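Local structure of Nop domain-containing protein (Archaeoglobus fulgidus, 1NT2) at residues F25-N30 and L227-K232; A139-E144 and A231-F236; Y3-G8 and S32-N37. The protein pairs with fibrillarin in the protein core of archaeal box C/D ribonucleoproteins, where it probably binds the guide RNA. One frame throughout, in Å; residues are numbered along the deposited sequence.

Contact 1. Residues F25-N30 and L227-K232; sequences FLKAEN and LAIAAK
Lys232 reaches from the C-terminal part of helix 217-236 back toward the last turn of helix 21-27. CG stands anti to the backbone N (chi1 -179°), and a bend at chi3 (-64°) brings the ammonium round, so that NZ makes a weak hydrogen bond to Leu26 O (3.3 Å). The methylene chain crosses obliquely over Leu26: its CD lies 3.8 Å from Leu26 CB, and its CG is 4.0 Å from the branch methyl Leu26 CD2. The same lysine thus offers hydrocarbon to a leucine and charge to that leucine's buried backbone.

One turn earlier on the helix, Ile229 points CG1 anti to its carbonyl carbon, with CD1 lying 4.1 Å from Leu26 O. Glu29 takes the crowded position between N and C (chi1 56°) and then runs extended, crossing the isoleucine at about a right angle, with OE2 3.7 Å from Ile229 CG1. Its carboxylate is held by a salt bridge to Arg2. Leu26 also packs on Phe112 of the fibrillarin chain. Ile229 and Lys232 face the C-terminal part of helix 21-27 and its following loop, plain helix packing that joins the N-terminal, fibrillarin-contacting region to the helical Nop region.

Contact 2. Residues A139-E144 and A231-F236; sequences APNMTE and AKIDYF
Asn141 ND2 is the best-held polar atom here, gripped by two acceptors: the backbone O of Glu239 and, less firmly, Asp234 OD1. The second bond is weak and bent, with ND2 to OD1 of Asp234 at 2.7 Å and 124° at the hydrogen. Amide and carboxylate slide past each other in opposite directions, their planes 37° apart. In both residues CG lies anti to the carbonyl carbon, beside the backbone N.

The carboxylate faces the first turn of helix 140-146, with Asp234 OD2 2.9 Å from Met142 N. The positive end of that helix dipole would probably favour the charged form of the acid in this buried place. An alanine at Asp234 would take away the carboxylate and would probably leave Asn141 less firmly oriented and the helix start without its facing charge.

Met142 CG stands beside its backbone N and the chain runs on extended through chi2, which sets SD 3.9 Å from Ala231 CB, the apolar pair of the joint. The Ile233 methyl CG2 lies alongside the Asn141 amide, 3.7 Å from ND2. The axes of helical segments 140-144 and 231-236 come within 8.0 Å, their directions 146° apart, so roughly antiparallel. Around them, Met142 leans on helix 161-165, Ile233 on helix 21-27, and Tyr235 and Phe236 on helix 50-71, while Ala139 marks the break after the long helix 110-138.

Contact 3. Residues Y3-G8 and S32-N37; sequences YNLWFG and SPLPFN
The ring of Tyr3 takes the edge of Phe36 on one face, a T-shaped (edge-to-face) pair with centroids 4.7 Å apart and planes at 71°. Phe36 CE1 and CZ do the touching, CZ coming within 3.4 Å of Tyr3 CD1. Two further groups, Leu34 CD2 and Pro35 CD, approach the tyrosine ring obliquely. Around Phe36 the order is different: Tyr3 and Leu5 CD1 meet its edge near the ring plane, whereas Leu34 CB lies over the rim of one face. The ring of Tyr10 meets Phe36 as well, with the planes well short of perpendicular.

The setting is a small beta hairpin of strands 3-4 and 9-10, closed by a type I turn at Trp6 and Phe7, and the irregular loop that leads to helix 38-43 lies against it. No hydrogen bond joins residues 3-8 to residues 32-37, so side-chain packing carries this contact. Phe36 enters with CG in the crowded position between N and C (chi1 46°), which swings its ring toward the hairpin. The two leucines slide past each other in opposite directions, and both are forked between partners. Leu5 sends CD2 to Leu34 CD1 (3.5 Å) and CD1, tip to tip, to Phe36 CE2 (3.7 Å). Leu34 in turn gives its other methyl, CD2, to Tyr3 CD2 at 3.8 Å.

Helix 38-43 adds Val41, which touches both Leu5 and Phe36. The turn itself faces the partner protein: the backbone of Trp6 hydrogen-bonds to the fibrillarin chain, and Pro33 in the loop packs on Phe149 of that chain. At the end of the tyrosine, hydroxyl and proline ring meet tip to tip, with Tyr3 OH 3.2 Å from Pro35 CD.

Contacts 1 and 2 overlap on helix 217-236, sharing Ala231 and Lys232, their centres 10 Å apart. They also touch directly, Leu26 CD2 lying 3.3 Å from Phe236 CB and Lys27 CG 3.4 Å from Ile233 CD1, so both helix 21-27 and helix 140-146 pack on helix 217-236, with Ile233 reached by both. Contact 3 lies 14 Å from contact 1, centre to centre, and is joined to it by a probable hydrogen bond from Asn4 N to Asn30 OD1 (3.3 Å). It does not touch contact 2, whose nearest atoms are about 10 Å away. Fibrillarin borders contacts 1 and 3 most extensively, while contact 2 lies nearest the centre of the chain.

Contact 1. Residues F25-N30 and L227-K232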
loop_
_atom_site.group_PDB
_atom_site.type_symbol
_atom_site.label_atom_id
_atom_site.label_comp_id
_atom_site.label_asym_id
_atom_site.label_seq_id
_atom_site.Cartn_x
_atom_site.Cartn_y
_atom_site.Cartn_z
ATOM N N PHE B 25 -18.067 -12.497 -40.192
ATOM C CA PHE B 25 -16.661 -12.795 -40.387
ATOM C C PHE B 25 -16.052 -12.798 -39.000
ATOM O O PHE B 25 -15.267 -13.671 -38.648
ATOM C CB PHE B 25 -16.002 -11.697 -41.218
ATOM C CG PHE B 25 -14.600 -12.018 -41.637
ATOM C CD1 PHE B 25 -14.361 -12.932 -42.658
ATOM C CD2 PHE B 25 -13.517 -11.423 -40.998
ATOM C CE1 PHE B 25 -13.067 -13.252 -43.041
ATOM C CE2 PHE B 25 -12.217 -11.736 -41.370
ATOM C CZ PHE B 25 -11.992 -12.652 -42.396
ATOM N N LEU B 26 -16.433 -11.787 -38.225
ATOM C CA LEU B 26 -15.972 -11.609 -36.853
ATOM C C LEU B 26 -16.746 -12.554 -35.946
ATOM O O LEU B 26 -16.350 -12.802 -34.802
ATOM C CB LEU B 26 -16.211 -10.160 -36.412
ATOM C CG LEU B 26 -15.485 -9.094 -37.244
ATOM C CD1 LEU B 26 -15.996 -7.700 -36.900
ATOM C CD2 LEU B 26 -13.988 -9.203 -36.996
ATOM N N LYS B 27 -17.840 -13.091 -36.484
ATOM C CA LYS B 27 -18.721 -13.997 -35.753
ATOM C C LYS B 27 -18.571 -15.479 -36.079
ATOM O O LYS B 27 -19.239 -16.292 -35.459
ATOM C CB LYS B 27 -20.184 -13.586 -35.970
ATOM C CG LYS B 27 -20.535 -12.224 -35.376
ATOM C CD LYS B 27 -21.883 -11.683 -35.859
ATOM C CE LYS B 27 -23.062 -12.520 -35.397
ATOM N NZ LYS B 27 -24.346 -11.914 -35.839
ATOM N N ALA B 28 -17.709 -15.831 -37.033
ATOM C CA ALA B 28 -17.507 -17.232 -37.407
ATOM C C ALA B 28 -17.042 -18.107 -36.236
ATOM O O ALA B 28 -15.961 -18.705 -36.277
ATOM C CB ALA B 28 -16.513 -17.324 -38.542
ATOM N N GLU B 29 -17.893 -18.187 -35.211
ATOM C CA GLU B 29 -17.657 -18.959 -33.983
ATOM C C GLU B 29 -18.075 -20.437 -34.098
ATOM O O GLU B 29 -19.259 -20.763 -34.249
ATOM C CB GLU B 29 -18.405 -18.299 -32.789
ATOM C CG GLU B 29 -19.955 -18.103 -32.975
ATOM C CD GLU B 29 -20.701 -17.504 -31.748
ATOM O OE1 GLU B 29 -21.914 -17.190 -31.890
ATOM O OE2 GLU B 29 -20.093 -17.354 -30.655
ATOM N N ASN B 30 -17.090 -21.323 -34.032
ATOM C CA ASN B 30 -17.340 -22.753 -34.103
ATOM C C ASN B 30 -16.327 -23.350 -33.154
ATOM O O ASN B 30 -15.138 -23.115 -33.312
ATOM C CB ASN B 30 -17.115 -23.261 -35.523
ATOM C CG ASN B 30 -18.275 -22.945 -36.447
ATOM O OD1 ASN B 30 -19.364 -23.484 -36.289
ATOM N ND2 ASN B 30 -18.047 -22.070 -37.413
ATOM N N LEU B 227 -19.798 -12.186 -24.872
ATOM C CA LEU B 227 -19.161 -10.889 -24.626
ATOM C C LEU B 227 -17.863 -10.792 -25.402
ATOM O O LEU B 227 -17.586 -9.767 -26.030
ATOM C CB LEU B 227 -18.886 -10.664 -23.135
ATOM C CG LEU B 227 -18.795 -9.172 -22.776
ATOM C CD1 LEU B 227 -20.107 -8.478 -23.123
ATOM C CD2 LEU B 227 -18.502 -9.003 -21.311
ATOM N N ALA B 228 -17.076 -11.863 -25.358
ATOM C CA ALA B 228 -15.813 -11.903 -26.081
ATOM C C ALA B 228 -16.084 -11.588 -27.551
ATOM O O ALA B 228 -15.272 -10.921 -28.199
ATOM C CB ALA B 228 -15.165 -13.274 -25.941
ATOM N N ILE B 229 -17.224 -12.058 -28.067
ATOM C CA ILE B 229 -17.609 -11.801 -29.460
ATOM C C ILE B 229 -17.903 -10.320 -29.664
ATOM O O ILE B 229 -17.458 -9.718 -30.643
ATOM C CB ILE B 229 -18.869 -12.591 -29.878
ATOM C CG1 ILE B 229 -18.543 -14.077 -30.045
ATOM C CG2 ILE B 229 -19.401 -12.033 -31.193
ATOM C CD1 ILE B 229 -17.588 -14.374 -31.224
ATOM N N ALA B 230 -18.673 -9.749 -28.739
ATOM C CA ALA B 230 -19.027 -8.331 -28.775
ATOM C C ALA B 230 -17.731 -7.530 -28.870
ATOM O O ALA B 230 -17.595 -6.616 -29.683
ATOM C CB ALA B 230 -19.770 -7.960 -27.508
ATOM N N ALA B 231 -16.777 -7.901 -28.025
ATOM C CA ALA B 231 -15.474 -7.255 -27.982
ATOM C C ALA B 231 -14.787 -7.261 -29.345
ATOM O O ALA B 231 -14.192 -6.263 -29.747
ATOM C CB ALA B 231 -14.593 -7.955 -26.952
ATOM N N LYS B 232 -14.866 -8.388 -30.050
ATOM C CA LYS B 232 -14.233 -8.499 -31.363
ATOM C C LYS B 232 -14.970 -7.672 -32.398
ATOM O O LYS B 232 -14.367 -6.959 -33.207
ATOM C CB LYS B 232 -14.203 -9.947 -31.827
ATOM C CG LYS B 232 -13.529 -10.124 -33.163
ATOM C CD LYS B 232 -13.817 -11.495 -33.751
ATOM C CE LYS B 232 -13.235 -12.634 -32.908
ATOM N NZ LYS B 232 -13.487 -13.951 -33.561
#

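Contact 2. Residues A139-E144 and A231-F236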
loop_
_atom_site.group_PDB
_atom_site.type_symbol
_atom_site.label_atom_id
_atom_site.label_comp_id
_atom_site.label_asym_id
_atom_site.label_seq_id
_atom_site.Cartn_x
_atom_site.Cartn_y
_atom_site.Cartn_z
ATOM N N ALA B 139 -16.677 1.105 -28.218
ATOM C CA ALA B 139 -17.025 -0.243 -27.788
ATOM C C ALA B 139 -18.515 -0.423 -27.465
ATOM O O ALA B 139 -18.877 -0.793 -26.351
ATOM C CB ALA B 139 -16.180 -0.613 -26.576
ATOM N N PRO B 140 -19.397 -0.188 -28.446
ATOM C CA PRO B 140 -20.835 -0.333 -28.220
ATOM C C PRO B 140 -21.250 -1.763 -27.900
ATOM O O PRO B 140 -21.714 -2.047 -26.797
ATOM C CB PRO B 140 -21.434 0.156 -29.527
ATOM C CG PRO B 140 -20.441 -0.333 -30.519
ATOM C CD PRO B 140 -19.121 0.044 -29.874
ATOM N N ASN B 141 -21.078 -2.657 -28.869
ATOM C CA ASN B 141 -21.436 -4.063 -28.718
ATOM C C ASN B 141 -21.182 -4.611 -27.316
ATOM O O ASN B 141 -21.835 -5.567 -26.904
ATOM C CB ASN B 141 -20.682 -4.903 -29.755
ATOM C CG ASN B 141 -21.001 -4.486 -31.185
ATOM O OD1 ASN B 141 -22.132 -4.631 -31.638
ATOM N ND2 ASN B 141 -20.004 -3.962 -31.898
ATOM N N MET B 142 -20.239 -4.007 -26.591
ATOM C CA MET B 142 -19.927 -4.427 -25.224
ATOM C C MET B 142 -20.741 -3.654 -24.199
ATOM O O MET B 142 -21.447 -4.246 -23.382
ATOM C CB MET B 142 -18.452 -4.219 -24.909
ATOM C CG MET B 142 -17.554 -5.350 -25.315
ATOM S SD MET B 142 -15.914 -5.079 -24.645
ATOM C CE MET B 142 -16.079 -5.927 -23.065
ATOM N N THR B 143 -20.614 -2.328 -24.232
ATOM C CA THR B 143 -21.343 -1.462 -23.313
ATOM C C THR B 143 -22.790 -1.935 -23.294
ATOM O O THR B 143 -23.434 -1.981 -22.246
ATOM C CB THR B 143 -21.287 0.030 -23.765
ATOM O OG1 THR B 143 -21.578 0.123 -25.162
ATOM C CG2 THR B 143 -19.915 0.629 -23.515
ATOM N N GLU B 144 -23.275 -2.315 -24.470
ATOM C CA GLU B 144 -24.635 -2.807 -24.662
ATOM C C GLU B 144 -24.996 -3.981 -23.750
ATOM O O GLU B 144 -26.032 -3.971 -23.086
ATOM C CB GLU B 144 -24.807 -3.240 -26.117
ATOM C CG GLU B 144 -26.188 -3.740 -26.453
ATOM C CD GLU B 144 -27.217 -2.642 -26.369
ATOM O OE1 GLU B 144 -27.391 -2.073 -25.268
ATOM O OE2 GLU B 144 -27.848 -2.341 -27.405
ATOM N N ALA B 231 -16.777 -7.901 -28.025
ATOM C CA ALA B 231 -15.474 -7.255 -27.982
ATOM C C ALA B 231 -14.787 -7.261 -29.345
ATOM O O ALA B 231 -14.192 -6.263 -29.747
ATOM C CB ALA B 231 -14.593 -7.955 -26.952
ATOM N N LYS B 232 -14.866 -8.388 -30.050
ATOM C CA LYS B 232 -14.233 -8.499 -31.363
ATOM C C LYS B 232 -14.970 -7.672 -32.398
ATOM O O LYS B 232 -14.367 -6.959 -33.207
ATOM C CB LYS B 232 -14.203 -9.947 -31.827
ATOM C CG LYS B 232 -13.529 -10.124 -33.163
ATOM C CD LYS B 232 -13.817 -11.495 -33.751
ATOM C CE LYS B 232 -13.235 -12.634 -32.908
ATOM N NZ LYS B 232 -13.487 -13.951 -33.561
ATOM N N ILE B 233 -16.288 -7.770 -32.369
ATOM C CA ILE B 233 -17.088 -7.028 -33.314
ATOM C C ILE B 233 -16.943 -5.523 -33.102
ATOM O O ILE B 233 -16.983 -4.764 -34.058
ATOM C CB ILE B 233 -18.551 -7.467 -33.225
ATOM C CG1 ILE B 233 -18.609 -8.992 -33.393
ATOM C CG2 ILE B 233 -19.381 -6.761 -34.298
ATOM C CD1 ILE B 233 -19.981 -9.572 -33.398
ATOM N N ASP B 234 -16.760 -5.090 -31.859
ATOM C CA ASP B 234 -16.580 -3.668 -31.573
ATOM C C ASP B 234 -15.286 -3.163 -32.216
ATOM O O ASP B 234 -15.261 -2.152 -32.931
ATOM C CB ASP B 234 -16.465 -3.436 -30.068
ATOM C CG ASP B 234 -17.789 -3.494 -29.366
ATOM O OD1 ASP B 234 -18.707 -2.766 -29.794
ATOM O OD2 ASP B 234 -17.910 -4.253 -28.380
ATOM N N TYR B 235 -14.216 -3.896 -31.930
ATOM C CA TYR B 235 -12.862 -3.606 -32.383
ATOM C C TYR B 235 -12.617 -3.681 -33.900
ATOM O O TYR B 235 -11.753 -2.981 -34.421
ATOM C CB TYR B 235 -11.914 -4.552 -31.628
ATOM C CG TYR B 235 -10.436 -4.304 -31.809
ATOM C CD1 TYR B 235 -9.570 -5.364 -32.078
ATOM C CD2 TYR B 235 -9.900 -3.025 -31.709
ATOM C CE1 TYR B 235 -8.208 -5.160 -32.253
ATOM C CE2 TYR B 235 -8.534 -2.808 -31.879
ATOM C CZ TYR B 235 -7.693 -3.882 -32.155
ATOM O OH TYR B 235 -6.346 -3.688 -32.367
ATOM N N PHE B 236 -13.375 -4.511 -34.612
ATOM C CA PHE B 236 -13.173 -4.655 -36.053
ATOM C C PHE B 236 -14.284 -4.085 -36.929
ATOM O O PHE B 236 -14.069 -3.797 -38.115
ATOM C CB PHE B 236 -12.981 -6.127 -36.389
ATOM C CG PHE B 236 -11.762 -6.725 -35.771
ATOM C CD1 PHE B 236 -10.500 -6.296 -36.152
ATOM C CD2 PHE B 236 -11.870 -7.703 -34.791
ATOM C CE1 PHE B 236 -9.354 -6.834 -35.562
ATOM C CE2 PHE B 236 -10.736 -8.248 -34.196
ATOM C CZ PHE B 236 -9.473 -7.811 -34.582
#

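Contact 3. Residues Y3-G8 and S32-N37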
loop_
_atom_site.group_PDB
_atom_site.type_symbol
_atom_site.label_atom_id
_atom_site.label_comp_id
_atom_site.label_asym_id
_atom_site.label_seq_id
_atom_site.Cartn_x
_atom_site.Cartn_y
_atom_site.Cartn_z
ATOM N N TYR B 3 -23.967 -23.877 -37.771
ATOM C CA TYR B 3 -22.570 -23.627 -38.086
ATOM C C TYR B 3 -22.430 -22.156 -38.459
ATOM O O TYR B 3 -23.276 -21.605 -39.155
ATOM C CB TYR B 3 -22.107 -24.527 -39.234
ATOM C CG TYR B 3 -21.843 -25.964 -38.826
ATOM C CD1 TYR B 3 -22.591 -27.018 -39.364
ATOM C CD2 TYR B 3 -20.819 -26.273 -37.937
ATOM C CE1 TYR B 3 -22.315 -28.341 -39.031
ATOM C CE2 TYR B 3 -20.534 -27.591 -37.598
ATOM C CZ TYR B 3 -21.280 -28.622 -38.147
ATOM O OH TYR B 3 -20.964 -29.925 -37.825
ATOM N N ASN B 4 -21.369 -21.519 -37.974
ATOM C CA ASN B 4 -21.147 -20.105 -38.243
ATOM C C ASN B 4 -20.008 -19.878 -39.229
ATOM O O ASN B 4 -18.852 -19.785 -38.837
ATOM C CB ASN B 4 -20.845 -19.352 -36.939
ATOM C CG ASN B 4 -21.914 -19.554 -35.870
ATOM O OD1 ASN B 4 -21.754 -20.373 -34.960
ATOM N ND2 ASN B 4 -23.011 -18.803 -35.978
ATOM N N LEU B 5 -20.336 -19.790 -40.510
ATOM C CA LEU B 5 -19.319 -19.554 -41.520
ATOM C C LEU B 5 -19.308 -18.061 -41.825
ATOM O O LEU B 5 -20.269 -17.361 -41.515
ATOM C CB LEU B 5 -19.635 -20.364 -42.770
ATOM C CG LEU B 5 -20.069 -21.809 -42.493
ATOM C CD1 LEU B 5 -20.067 -22.576 -43.812
ATOM C CD2 LEU B 5 -19.147 -22.480 -41.474
ATOM N N TRP B 6 -18.234 -17.570 -42.433
ATOM C CA TRP B 6 -18.112 -16.145 -42.724
ATOM C C TRP B 6 -19.199 -15.494 -43.574
ATOM O O TRP B 6 -19.337 -14.270 -43.554
ATOM C CB TRP B 6 -16.748 -15.832 -43.342
ATOM C CG TRP B 6 -16.535 -16.316 -44.754
ATOM C CD1 TRP B 6 -16.030 -17.528 -45.145
ATOM C CD2 TRP B 6 -16.758 -15.569 -45.956
ATOM N NE1 TRP B 6 -15.919 -17.576 -46.513
ATOM C CE2 TRP B 6 -16.359 -16.389 -47.036
ATOM C CE3 TRP B 6 -17.253 -14.286 -46.225
ATOM C CZ2 TRP B 6 -16.442 -15.966 -48.365
ATOM C CZ3 TRP B 6 -17.332 -13.866 -47.543
ATOM C CH2 TRP B 6 -16.927 -14.706 -48.598
ATOM N N PHE B 7 -19.964 -16.287 -44.324
ATOM C CA PHE B 7 -21.034 -15.724 -45.155
ATOM C C PHE B 7 -22.419 -15.943 -44.565
ATOM O O PHE B 7 -23.341 -15.178 -44.844
ATOM C CB PHE B 7 -20.992 -16.277 -46.595
ATOM C CG PHE B 7 -20.689 -17.748 -46.687
ATOM C CD1 PHE B 7 -19.368 -18.199 -46.763
ATOM C CD2 PHE B 7 -21.717 -18.683 -46.677
ATOM C CE1 PHE B 7 -19.078 -19.564 -46.825
ATOM C CE2 PHE B 7 -21.440 -20.046 -46.740
ATOM C CZ PHE B 7 -20.117 -20.490 -46.813
ATOM N N GLY B 8 -22.567 -16.977 -43.747
ATOM C CA GLY B 8 -23.863 -17.236 -43.149
ATOM C C GLY B 8 -23.916 -18.456 -42.244
ATOM O O GLY B 8 -22.877 -18.973 -41.819
ATOM N N SER B 32 -15.458 -26.532 -32.734
ATOM C CA SER B 32 -14.991 -27.857 -33.085
ATOM C C SER B 32 -14.823 -27.981 -34.588
ATOM O O SER B 32 -15.704 -27.577 -35.349
ATOM C CB SER B 32 -16.004 -28.890 -32.579
ATOM O OG SER B 32 -15.656 -30.208 -32.965
ATOM N N PRO B 33 -13.694 -28.559 -35.035
ATOM C CA PRO B 33 -13.409 -28.740 -36.460
ATOM C C PRO B 33 -14.693 -28.916 -37.267
ATOM O O PRO B 33 -15.622 -29.584 -36.810
ATOM C CB PRO B 33 -12.544 -29.994 -36.465
ATOM C CG PRO B 33 -11.742 -29.832 -35.226
ATOM C CD PRO B 33 -12.764 -29.355 -34.214
ATOM N N LEU B 34 -14.765 -28.315 -38.450
ATOM C CA LEU B 34 -15.968 -28.463 -39.264
ATOM C C LEU B 34 -15.901 -29.765 -40.065
ATOM O O LEU B 34 -14.807 -30.223 -40.417
ATOM C CB LEU B 34 -16.129 -27.272 -40.205
ATOM C CG LEU B 34 -16.203 -25.886 -39.562
ATOM C CD1 LEU B 34 -16.860 -24.923 -40.541
ATOM C CD2 LEU B 34 -17.004 -25.941 -38.277
ATOM N N PRO B 35 -17.064 -30.397 -40.339
ATOM C CA PRO B 35 -17.032 -31.650 -41.105
ATOM C C PRO B 35 -17.183 -31.394 -42.594
ATOM O O PRO B 35 -17.466 -32.309 -43.360
ATOM C CB PRO B 35 -18.213 -32.447 -40.541
ATOM C CG PRO B 35 -18.613 -31.697 -39.272
ATOM C CD PRO B 35 -18.352 -30.268 -39.644
ATOM N N PHE B 36 -16.996 -30.139 -42.992
ATOM C CA PHE B 36 -17.099 -29.753 -44.392
ATOM C C PHE B 36 -16.148 -28.629 -44.787
ATOM O O PHE B 36 -15.528 -27.995 -43.930
ATOM C CB PHE B 36 -18.524 -29.335 -44.717
ATOM C CG PHE B 36 -19.127 -28.405 -43.717
ATOM C CD1 PHE B 36 -19.400 -28.840 -42.428
ATOM C CD2 PHE B 36 -19.472 -27.105 -44.084
ATOM C CE1 PHE B 36 -20.021 -27.990 -41.517
ATOM C CE2 PHE B 36 -20.095 -26.240 -43.185
ATOM C CZ PHE B 36 -20.373 -26.677 -41.900
ATOM N N ASN B 37 -16.027 -28.383 -46.087
ATOM C CA ASN B 37 -15.139 -27.327 -46.559
ATOM C C ASN B 37 -15.877 -26.030 -46.719
ATOM O O ASN B 37 -16.600 -25.845 -47.697
ATOM C CB ASN B 37 -14.508 -27.696 -47.896
ATOM C CG ASN B 37 -13.157 -28.355 -47.736
ATOM O OD1 ASN B 37 -13.034 -29.415 -47.106
ATOM N ND2 ASN B 37 -12.124 -27.731 -48.303
#